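Local coordinates for ATPase BagA (Mycobacterium tuberculosis H37Rv, PDB 6BS3), which forms, with its partner BagB, a heterodimeric ATPase complex whose ATP hydrolysis is required for resistance to nitric oxide and to elevated glycerol, at residues A[199-213]-A[230-242]. Numbering follows the deposited sequence.
Sequences LHSNQTAIHLVTLLE and MELPIGSVIVNRN. With ADP (adenosine-5'-diphosphate), chain C.
Strands 204-210 and 234-240, bonded through I206, L208 and T210, are neighbours in the sheet of a P-loop NTPase fold and form a beta-alpha-beta unit whose crossover is helix 214-229. The parallel ladder runs from I206 N to P233 O through to N240 N, which meets T210 O at 2.9 Å. Between I206 and L208 a beta bulge shifts the register by one, and there S236 N turns to a side chain: it donates to H207 ND1 (3.0 Å), 15° out of the ring plane. Because H207 NE2 is bonded to H24, the imidazole is gripped at both nitrogens.

Apolar packing follows the two faces. On the side of helix 214-229, with OG1 turned opposite the backbone N (chi1 -166°), CG2 of T210 is the methyl that meets both V237 CG1 and V239 CG2, while V239 CG1 packs 3.6 Å from L212 CD2. On the other face, V209 and I238 lie against I37 of the P-loop helix.

Ring contacts close the N-terminal end of the pair: H200 NE2 donates to M230 O (2.8 Å) almost in the ring plane, and L232 CD2 lies over one ring face, a CH-pi contact 3.8 Å from the centroid.

Polar contacts at the C-terminal end, direct and through water, reach the nucleotide. A water bridges L212 N and N240 O, tying the two strand exits together. N240 ND2 is bonded to T32 O, which helps position the amide, and its OD1 accepts a weak hydrogen bond from adenine N6 at 3.0 Å, while R241 CG lies 3.6 Å from adenine C6.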
loop_
_atom_site.group_PDB
_atom_site.type_symbol
_atom_site.label_atom_id
_atom_site.label_comp_id
_atom_site.label_asym_id
_atom_site.label_seq_id
_atom_site.Cartn_x
_atom_site.Cartn_y
_atom_site.Cartn_z
ATOM N N LEU A 199 -23.704 -11.966 4.072
ATOM C CA LEU A 199 -22.410 -12.075 3.373
ATOM C C LEU A 199 -22.339 -13.199 2.351
ATOM O O LEU A 199 -21.793 -12.990 1.279
ATOM C CB LEU A 199 -21.234 -12.182 4.348
ATOM C CG LEU A 199 -20.964 -10.965 5.228
ATOM C CD1 LEU A 199 -19.915 -11.285 6.281
ATOM C CD2 LEU A 199 -20.586 -9.727 4.386
ATOM N N HIS A 200 -22.926 -14.361 2.669
ATOM C CA HIS A 200 -22.935 -15.558 1.819
ATOM C C HIS A 200 -24.061 -15.571 0.742
ATOM O O HIS A 200 -24.014 -16.398 -0.166
ATOM C CB HIS A 200 -22.961 -16.834 2.697
ATOM C CG HIS A 200 -21.644 -17.050 3.370
ATOM N ND1 HIS A 200 -21.291 -16.341 4.516
ATOM C CD2 HIS A 200 -20.588 -17.801 2.984
ATOM C CE1 HIS A 200 -20.049 -16.696 4.794
ATOM N NE2 HIS A 200 -19.581 -17.572 3.904
ATOM N N SER A 201 -25.001 -14.610 0.786
ATOM C CA SER A 201 -26.104 -14.545 -0.172
ATOM C C SER A 201 -25.774 -13.827 -1.489
ATOM O O SER A 201 -24.698 -13.241 -1.644
ATOM C CB SER A 201 -27.337 -13.917 0.476
ATOM O OG SER A 201 -27.197 -12.509 0.548
ATOM N N ASN A 202 -26.758 -13.858 -2.419
ATOM C CA ASN A 202 -26.782 -13.198 -3.724
ATOM C C ASN A 202 -27.027 -11.681 -3.573
ATOM O O ASN A 202 -27.073 -10.970 -4.573
ATOM C CB ASN A 202 -27.833 -13.863 -4.659
ATOM C CG ASN A 202 -29.309 -13.733 -4.279
ATOM O OD1 ASN A 202 -29.736 -12.926 -3.435
ATOM N ND2 ASN A 202 -30.142 -14.529 -4.932
ATOM N N GLN A 203 -27.190 -11.195 -2.319
ATOM C CA GLN A 203 -27.361 -9.772 -1.967
ATOM C C GLN A 203 -25.990 -9.108 -1.796
ATOM O O GLN A 203 -25.914 -7.890 -1.650
ATOM C CB GLN A 203 -28.138 -9.638 -0.645
ATOM C CG GLN A 203 -29.578 -10.119 -0.708
ATOM C CD GLN A 203 -30.475 -9.051 -1.254
ATOM O OE1 GLN A 203 -30.617 -8.889 -2.474
ATOM N NE2 GLN A 203 -31.085 -8.293 -0.353
ATOM N N THR A 204 -24.913 -9.915 -1.786
ATOM C CA THR A 204 -23.533 -9.459 -1.599
ATOM C C THR A 204 -22.661 -9.832 -2.805
ATOM O O THR A 204 -22.941 -10.818 -3.496
ATOM C CB THR A 204 -22.980 -10.040 -0.252
ATOM O OG1 THR A 204 -23.882 -9.726 0.806
ATOM C CG2 THR A 204 -21.585 -9.524 0.120
ATOM N N ALA A 205 -21.601 -9.036 -3.044
ATOM C CA ALA A 205 -20.564 -9.266 -4.062
ATOM C C ALA A 205 -19.299 -8.557 -3.625
ATOM O O ALA A 205 -19.353 -7.411 -3.189
ATOM C CB ALA A 205 -20.996 -8.755 -5.439
ATOM N N ILE A 206 -18.163 -9.243 -3.750
ATOM C CA ILE A 206 -16.830 -8.717 -3.438
ATOM C C ILE A 206 -16.115 -8.446 -4.771
ATOM O O ILE A 206 -15.906 -9.372 -5.554
ATOM C CB ILE A 206 -16.017 -9.675 -2.523
ATOM C CG1 ILE A 206 -16.743 -9.913 -1.180
ATOM C CG2 ILE A 206 -14.583 -9.157 -2.289
ATOM C CD1 ILE A 206 -16.709 -11.298 -0.646
ATOM N N HIS A 207 -15.774 -7.170 -5.017
ATOM C CA HIS A 207 -15.050 -6.701 -6.194
ATOM C C HIS A 207 -13.589 -6.508 -5.793
ATOM O O HIS A 207 -13.292 -6.077 -4.680
ATOM C CB HIS A 207 -15.657 -5.394 -6.766
ATOM C CG HIS A 207 -17.137 -5.464 -6.959
ATOM N ND1 HIS A 207 -17.703 -6.304 -7.910
ATOM C CD2 HIS A 207 -18.126 -4.850 -6.270
ATOM C CE1 HIS A 207 -19.011 -6.165 -7.771
ATOM N NE2 HIS A 207 -19.312 -5.286 -6.809
ATOM N N LEU A 208 -12.685 -6.883 -6.688
ATOM C CA LEU A 208 -11.255 -6.847 -6.418
ATOM C C LEU A 208 -10.550 -5.955 -7.403
ATOM O O LEU A 208 -10.460 -6.255 -8.590
ATOM C CB LEU A 208 -10.657 -8.269 -6.421
ATOM C CG LEU A 208 -11.290 -9.248 -5.436
ATOM C CD1 LEU A 208 -12.361 -10.106 -6.113
ATOM C CD2 LEU A 208 -10.240 -10.076 -4.748
ATOM N N VAL A 209 -10.083 -4.830 -6.896
ATOM C CA VAL A 209 -9.320 -3.863 -7.668
ATOM C C VAL A 209 -7.881 -4.375 -7.777
ATOM O O VAL A 209 -7.304 -4.832 -6.801
ATOM C CB VAL A 209 -9.389 -2.445 -7.032
ATOM C CG1 VAL A 209 -8.520 -1.446 -7.800
ATOM C CG2 VAL A 209 -10.830 -1.960 -6.971
ATOM N N THR A 210 -7.320 -4.289 -8.979
ATOM C CA THR A 210 -5.941 -4.663 -9.258
ATOM C C THR A 210 -5.306 -3.692 -10.245
ATOM O O THR A 210 -6.010 -2.995 -10.977
ATOM C CB THR A 210 -5.847 -6.154 -9.718
ATOM O OG1 THR A 210 -4.479 -6.557 -9.664
ATOM C CG2 THR A 210 -6.408 -6.397 -11.134
ATOM N N LEU A 211 -3.963 -3.667 -10.259
ATOM C CA LEU A 211 -3.147 -2.955 -11.243
ATOM C C LEU A 211 -2.462 -4.053 -12.058
ATOM O O LEU A 211 -2.339 -5.193 -11.579
ATOM C CB LEU A 211 -2.104 -2.026 -10.586
ATOM C CG LEU A 211 -2.646 -0.844 -9.740
ATOM C CD1 LEU A 211 -1.534 -0.187 -8.964
ATOM C CD2 LEU A 211 -3.377 0.197 -10.589
ATOM N N LEU A 212 -2.058 -3.744 -13.303
ATOM C CA LEU A 212 -1.354 -4.738 -14.127
ATOM C C LEU A 212 0.118 -4.767 -13.712
ATOM O O LEU A 212 1.020 -4.419 -14.476
ATOM C CB LEU A 212 -1.570 -4.543 -15.653
ATOM C CG LEU A 212 -2.995 -4.841 -16.174
ATOM C CD1 LEU A 212 -3.038 -4.879 -17.699
ATOM C CD2 LEU A 212 -3.565 -6.160 -15.594
ATOM N N GLU A 213 0.331 -5.159 -12.452
ATOM C CA GLU A 213 1.613 -5.291 -11.747
ATOM C C GLU A 213 1.569 -6.610 -11.003
ATOM O O GLU A 213 0.496 -7.040 -10.601
ATOM C CB GLU A 213 1.815 -4.118 -10.775
ATOM C CG GLU A 213 2.011 -2.792 -11.492
ATOM C CD GLU A 213 1.950 -1.536 -10.647
ATOM O OE1 GLU A 213 2.100 -1.625 -9.406
ATOM O OE2 GLU A 213 1.756 -0.451 -11.242
ATOM N N MET A 230 -14.344 -19.964 1.456
ATOM C CA MET A 230 -15.277 -19.511 2.489
ATOM C C MET A 230 -16.710 -19.444 1.944
ATOM O O MET A 230 -17.645 -19.199 2.709
ATOM C CB MET A 230 -14.857 -18.135 3.002
ATOM C CG MET A 230 -13.564 -18.150 3.805
ATOM S SD MET A 230 -13.035 -16.478 4.268
ATOM C CE MET A 230 -14.264 -16.077 5.514
ATOM N N GLU A 231 -16.875 -19.679 0.622
ATOM C CA GLU A 231 -18.129 -19.625 -0.122
ATOM C C GLU A 231 -18.704 -18.199 -0.110
ATOM O O GLU A 231 -19.916 -17.991 -0.052
ATOM C CB GLU A 231 -19.121 -20.713 0.337
ATOM C CG GLU A 231 -18.906 -22.028 -0.399
ATOM C CD GLU A 231 -18.930 -23.307 0.416
ATOM O OE1 GLU A 231 -18.060 -24.174 0.168
ATOM O OE2 GLU A 231 -19.817 -23.451 1.289
ATOM N N LEU A 232 -17.806 -17.215 -0.193
ATOM C CA LEU A 232 -18.173 -15.803 -0.243
ATOM C C LEU A 232 -18.324 -15.357 -1.718
ATOM O O LEU A 232 -17.503 -15.740 -2.548
ATOM C CB LEU A 232 -17.182 -14.931 0.547
ATOM C CG LEU A 232 -17.312 -14.999 2.075
ATOM C CD1 LEU A 232 -16.108 -14.444 2.744
ATOM C CD2 LEU A 232 -18.547 -14.274 2.579
ATOM N N PRO A 233 -19.401 -14.621 -2.072
ATOM C CA PRO A 233 -19.623 -14.258 -3.482
ATOM C C PRO A 233 -18.658 -13.238 -4.075
ATOM O O PRO A 233 -18.534 -12.122 -3.582
ATOM C CB PRO A 233 -21.066 -13.748 -3.494
ATOM C CG PRO A 233 -21.292 -13.253 -2.134
ATOM C CD PRO A 233 -20.502 -14.131 -1.221
ATOM N N ILE A 234 -17.986 -13.643 -5.157
ATOM C CA ILE A 234 -17.083 -12.806 -5.938
ATOM C C ILE A 234 -17.940 -12.063 -6.977
ATOM O O ILE A 234 -18.849 -12.644 -7.569
ATOM C CB ILE A 234 -15.932 -13.649 -6.584
ATOM C CG1 ILE A 234 -15.131 -14.488 -5.526
ATOM C CG2 ILE A 234 -14.985 -12.812 -7.473
ATOM C CD1 ILE A 234 -14.621 -13.736 -4.295
ATOM N N GLY A 235 -17.663 -10.780 -7.143
ATOM C CA GLY A 235 -18.341 -9.930 -8.106
ATOM C C GLY A 235 -17.517 -9.779 -9.364
ATOM O O GLY A 235 -17.601 -10.617 -10.255
ATOM N N SER A 236 -16.688 -8.744 -9.432
ATOM C CA SER A 236 -15.852 -8.475 -10.602
ATOM C C SER A 236 -14.397 -8.225 -10.225
ATOM O O SER A 236 -14.105 -7.780 -9.116
ATOM C CB SER A 236 -16.365 -7.227 -11.327
ATOM O OG SER A 236 -17.569 -7.432 -12.050
ATOM N N VAL A 237 -13.488 -8.441 -11.175
ATOM C CA VAL A 237 -12.091 -8.024 -11.028
ATOM C C VAL A 237 -12.045 -6.678 -11.793
ATOM O O VAL A 237 -12.486 -6.616 -12.936
ATOM C CB VAL A 237 -11.044 -9.050 -11.541
ATOM C CG1 VAL A 237 -9.649 -8.417 -11.640
ATOM C CG2 VAL A 237 -11.004 -10.277 -10.647
ATOM N N ILE A 238 -11.606 -5.600 -11.133
ATOM C CA ILE A 238 -11.533 -4.278 -11.739
ATOM C C ILE A 238 -10.081 -3.923 -11.976
ATOM O O ILE A 238 -9.338 -3.687 -11.018
ATOM C CB ILE A 238 -12.305 -3.205 -10.913
ATOM C CG1 ILE A 238 -13.754 -3.663 -10.614
ATOM C CG2 ILE A 238 -12.253 -1.820 -11.605
ATOM C CD1 ILE A 238 -14.648 -2.729 -9.620
ATOM N N VAL A 239 -9.668 -3.915 -13.256
ATOM C CA VAL A 239 -8.303 -3.573 -13.660
ATOM C C VAL A 239 -8.228 -2.070 -13.827
ATOM O O VAL A 239 -8.739 -1.527 -14.801
ATOM C CB VAL A 239 -7.759 -4.358 -14.897
ATOM C CG1 VAL A 239 -6.333 -3.912 -15.243
ATOM C CG2 VAL A 239 -7.794 -5.868 -14.666
ATOM N N ASN A 240 -7.612 -1.399 -12.846
ATOM C CA ASN A 240 -7.441 0.046 -12.820
ATOM C C ASN A 240 -6.181 0.499 -13.582
ATOM O O ASN A 240 -5.271 -0.303 -13.843
ATOM C CB ASN A 240 -7.374 0.518 -11.354
ATOM C CG ASN A 240 -7.661 1.985 -11.136
ATOM O OD1 ASN A 240 -8.301 2.660 -11.960
ATOM N ND2 ASN A 240 -7.192 2.516 -10.009
ATOM N N ARG A 241 -6.150 1.805 -13.920
ATOM C CA ARG A 241 -5.057 2.552 -14.570
ATOM C C ARG A 241 -4.482 1.866 -15.805
ATOM O O ARG A 241 -3.267 1.657 -15.908
ATOM C CB ARG A 241 -3.933 2.932 -13.591
ATOM C CG ARG A 241 -4.421 3.620 -12.342
ATOM C CD ARG A 241 -3.369 4.479 -11.687
ATOM N NE ARG A 241 -2.156 3.733 -11.373
ATOM C CZ ARG A 241 -1.067 4.269 -10.840
ATOM N NH1 ARG A 241 -1.044 5.559 -10.520
ATOM N NH2 ARG A 241 0.003 3.520 -10.612
ATOM N N ASN A 242 -5.368 1.556 -16.764
ATOM C CA ASN A 242 -4.965 0.980 -18.027
ATOM C C ASN A 242 -4.317 2.064 -18.862
ATOM O O ASN A 242 -4.563 3.245 -18.629
ATOM C CB ASN A 242 -6.159 0.379 -18.747
ATOM C CG ASN A 242 -6.539 -0.951 -18.179
ATOM O OD1 ASN A 242 -5.883 -1.980 -18.451
ATOM N ND2 ASN A 242 -7.601 -0.949 -17.370
HETATM P PB ADP C . -6.381 2.426 -2.306
HETATM O O1B ADP C . -7.606 2.915 -1.505
HETATM O O2B ADP C . -5.108 2.588 -1.442
HETATM O O3B ADP C . -6.517 1.030 -2.850
HETATM P PA ADP C . -6.573 4.958 -3.847
HETATM O O1A ADP C . -6.255 5.858 -2.640
HETATM O O2A ADP C . -7.993 5.066 -4.253
HETATM O O3A ADP C . -6.188 3.451 -3.507
HETATM O "O5'" ADP C . -5.535 5.168 -5.028
HETATM C "C5'" ADP C . -4.094 5.214 -4.918
HETATM C "C4'" ADP C . -3.611 6.424 -5.683
HETATM O "O4'" ADP C . -3.887 6.243 -7.088
HETATM C "C3'" ADP C . -4.246 7.765 -5.304
HETATM O "O3'" ADP C . -3.271 8.794 -5.374
HETATM C "C2'" ADP C . -5.347 7.936 -6.358
HETATM O "O2'" ADP C . -5.735 9.289 -6.578
HETATM C "C1'" ADP C . -4.687 7.302 -7.580
HETATM N N9 ADP C . -5.609 6.758 -8.577
HETATM C C8 ADP C . -6.590 5.820 -8.381
HETATM N N7 ADP C . -7.216 5.461 -9.477
HETATM C C5 ADP C . -6.607 6.221 -10.466
HETATM C C6 ADP C . -6.791 6.288 -11.866
HETATM N N6 ADP C . -7.710 5.586 -12.531
HETATM N N1 ADP C . -5.982 7.116 -12.569
HETATM C C2 ADP C . -5.065 7.835 -11.911
HETATM N N3 ADP C . -4.816 7.872 -10.598
HETATM C C4 ADP C . -5.617 7.027 -9.925
HETATM O O HOH W 1 -2.639 -1.188 -14.317
#